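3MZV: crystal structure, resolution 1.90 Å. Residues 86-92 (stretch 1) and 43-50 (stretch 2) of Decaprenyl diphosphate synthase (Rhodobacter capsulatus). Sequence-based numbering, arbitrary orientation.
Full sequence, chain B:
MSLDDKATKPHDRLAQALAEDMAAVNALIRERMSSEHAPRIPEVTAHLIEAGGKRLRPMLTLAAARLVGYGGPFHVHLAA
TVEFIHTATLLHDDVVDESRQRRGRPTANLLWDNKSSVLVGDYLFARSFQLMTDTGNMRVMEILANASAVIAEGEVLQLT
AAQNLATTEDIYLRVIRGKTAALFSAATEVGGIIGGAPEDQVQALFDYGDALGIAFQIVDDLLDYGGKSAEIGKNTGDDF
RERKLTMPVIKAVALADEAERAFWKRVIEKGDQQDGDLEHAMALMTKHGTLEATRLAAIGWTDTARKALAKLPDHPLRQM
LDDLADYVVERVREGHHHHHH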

# COMPACT_ATOMS: atom_id res chain seq x y z
N HIS B 86 -3.53 -1.46 9.83
CA HIS B 86 -2.48 -1.38 10.84
C HIS B 86 -1.40 -2.38 10.50
O HIS B 86 -0.22 -2.03 10.56
CB HIS B 86 -3.06 -1.62 12.22
CG HIS B 86 -2.04 -1.68 13.31
ND1 HIS B 86 -1.22 -0.62 13.62
CD2 HIS B 86 -1.74 -2.67 14.19
CE1 HIS B 86 -0.44 -0.96 14.63
NE2 HIS B 86 -0.73 -2.19 14.99
N THR B 87 -1.78 -3.61 10.14
CA THR B 87 -0.81 -4.64 9.89
C THR B 87 0.06 -4.30 8.67
O THR B 87 1.29 -4.48 8.69
CB THR B 87 -1.50 -6.03 9.70
OG1 THR B 87 -2.30 -6.35 10.86
CG2 THR B 87 -0.50 -7.12 9.49
N ALA B 88 -0.58 -3.85 7.59
CA ALA B 88 0.14 -3.39 6.39
C ALA B 88 1.10 -2.30 6.74
O ALA B 88 2.25 -2.33 6.24
CB ALA B 88 -0.89 -2.88 5.26
N THR B 89 0.67 -1.34 7.58
CA THR B 89 1.52 -0.21 8.03
C THR B 89 2.78 -0.70 8.77
O THR B 89 3.92 -0.23 8.54
CB THR B 89 0.72 0.79 8.91
OG1 THR B 89 -0.30 1.41 8.10
CG2 THR B 89 1.68 1.89 9.42
N LEU B 90 2.58 -1.70 9.64
CA LEU B 90 3.71 -2.27 10.39
C LEU B 90 4.67 -2.96 9.47
O LEU B 90 5.87 -2.79 9.62
CB LEU B 90 3.21 -3.29 11.43
CG LEU B 90 2.41 -2.68 12.57
CD1 LEU B 90 1.95 -3.82 13.50
CD2 LEU B 90 3.17 -1.61 13.37
N LEU B 91 4.18 -3.76 8.53
CA LEU B 91 5.05 -4.45 7.60
C LEU B 91 5.92 -3.46 6.83
O LEU B 91 7.12 -3.72 6.61
CB LEU B 91 4.27 -5.30 6.60
CG LEU B 91 3.75 -6.65 7.08
CD1 LEU B 91 2.62 -7.14 6.23
CD2 LEU B 91 4.93 -7.69 7.15
N HIS B 92 5.29 -2.36 6.38
CA HIS B 92 6.00 -1.29 5.63
C HIS B 92 6.95 -0.43 6.50
O HIS B 92 8.03 -0.08 6.05
CB HIS B 92 4.96 -0.41 4.86
CG HIS B 92 4.35 -1.10 3.68
ND1 HIS B 92 3.65 -0.43 2.69
CD2 HIS B 92 4.39 -2.39 3.29
CE1 HIS B 92 3.28 -1.29 1.76
NE2 HIS B 92 3.72 -2.49 2.10
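Stretch 2, residues 43-50: EVTAHLIE

How does stretch 2 run relative to stretch 1? Both are helical: all of residues 86-92 belong to a helix that extends past the stretch at each end, and residues 43-49 form the last part of a helix that begins earlier, with Glu50 outside it. The two axes cross almost at a right angle, 96° between their N-to-C directions, and come no nearer than 10.8 Å. Helices crossed so steeply cannot share a long seam, so the contact is compact, with 273 Å² buried over both sides. The nearest CA atoms across the contact are those of Thr87 and Leu48, 7.4 Å apart, close enough for their side chains to meet but too far for the backbones to touch.

Which bump fills which hollow? Leu48 is the knob. Its CA-to-CB bond points toward stretch 1, and its side chain, with chi1 t and chi2 p, brings CD2 down among Thr87, Leu90 and Leu91. These three residues lie on one face of their helix, one turn separating Thr87 from Leu90 and Leu91, and all three point toward stretch 2. Leu48 CD2 lies 3.5 Å from Thr87 CG2, 3.9 Å from Leu90 CB and 3.8 Å from Leu91 CG. A single methyl thus touches all three residues that form the hollow, and Leu48 has more area covered than any other residue in the contact, 87 Å².

What closes the contact around this knob? One turn earlier in stretch 2, Val44 also meets Leu91: Leu91 CD2 is 4.0 Å from Val44 CG1, although the CA-to-CB bond of Val44 points sideways. Leu91 therefore lies against two residues of stretch 2, Val44 and Leu48, which are four positions apart and so on nearly the same side of the helix. Ile49 also starts out sideways, but the end of its side chain comes nearer, and its CG1 is 4.2 Å from Thr87 OG1.

Does anything polar hold the two helices together? No hydrogen bond crosses the contact. Thr87 offers its methyl to Leu48, while its OG1 is hydrogen-bonded elsewhere in the structure, so the hydroxyl can sit beside Ile49 without an unmet need. Each backbone is bonded within its own helix, as in Leu91 N to Thr87 O at 3.0 Å and Ile49 N to Thr45 O at 3.2 Å. What joins the stretches is the fit of apolar surfaces.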

# COMPACT_ATOMS: atom_id res chain seq x y z
N GLU B 43 1.20 -16.92 5.20
CA GLU B 43 2.36 -17.27 6.05
C GLU B 43 2.95 -16.01 6.67
O GLU B 43 3.10 -15.95 7.89
CB GLU B 43 3.47 -18.01 5.29
CG GLU B 43 3.31 -19.52 5.29
CD GLU B 43 3.95 -20.17 4.06
OE1 GLU B 43 5.13 -19.87 3.78
OE2 GLU B 43 3.23 -20.96 3.38
N VAL B 44 3.26 -15.02 5.84
CA VAL B 44 3.80 -13.74 6.35
C VAL B 44 2.80 -12.99 7.27
O VAL B 44 3.18 -12.45 8.31
CB VAL B 44 4.23 -12.80 5.20
CG1 VAL B 44 4.62 -11.42 5.74
CG2 VAL B 44 5.38 -13.44 4.37
N THR B 45 1.53 -12.96 6.86
CA THR B 45 0.48 -12.29 7.65
C THR B 45 0.25 -12.98 9.00
O THR B 45 0.15 -12.30 10.04
CB THR B 45 -0.88 -12.24 6.91
OG1 THR B 45 -0.69 -11.85 5.53
CG2 THR B 45 -1.82 -11.24 7.61
N ALA B 46 0.13 -14.31 8.96
CA ALA B 46 0.07 -15.13 10.16
C ALA B 46 1.15 -14.67 11.12
O ALA B 46 0.87 -14.32 12.26
CB ALA B 46 0.28 -16.63 9.82
N HIS B 47 2.38 -14.62 10.61
CA HIS B 47 3.59 -14.36 11.41
C HIS B 47 3.59 -12.99 12.12
O HIS B 47 4.24 -12.84 13.15
CB HIS B 47 4.85 -14.55 10.54
CG HIS B 47 6.14 -14.25 11.24
ND1 HIS B 47 6.85 -15.21 11.94
CD2 HIS B 47 6.85 -13.10 11.37
CE1 HIS B 47 7.93 -14.66 12.46
NE2 HIS B 47 7.95 -13.38 12.13
N LEU B 48 2.86 -12.01 11.59
CA LEU B 48 2.77 -10.71 12.26
C LEU B 48 1.64 -10.66 13.31
O LEU B 48 1.79 -10.03 14.36
CB LEU B 48 2.60 -9.57 11.25
CG LEU B 48 2.78 -8.14 11.81
CD1 LEU B 48 4.05 -7.98 12.67
CD2 LEU B 48 2.75 -7.09 10.68
N ILE B 49 0.53 -11.33 13.02
CA ILE B 49 -0.66 -11.25 13.87
C ILE B 49 -0.54 -12.18 15.08
O ILE B 49 -0.87 -11.80 16.20
CB ILE B 49 -1.96 -11.52 13.06
CG1 ILE B 49 -2.27 -10.31 12.15
CG2 ILE B 49 -3.14 -11.78 14.00
CD1 ILE B 49 -3.15 -10.63 10.92
N GLU B 50 -0.04 -13.40 14.85
CA GLU B 50 0.22 -14.36 15.94
C GLU B 50 1.44 -13.96 16.81
O GLU B 50 1.82 -14.72 17.71
CB GLU B 50 0.38 -15.79 15.39
CG GLU B 50 -0.93 -16.57 15.22
CD GLU B 50 -1.70 -16.21 13.95
OE1 GLU B 50 -1.74 -15.02 13.57
OE2 GLU B 50 -2.29 -17.13 13.34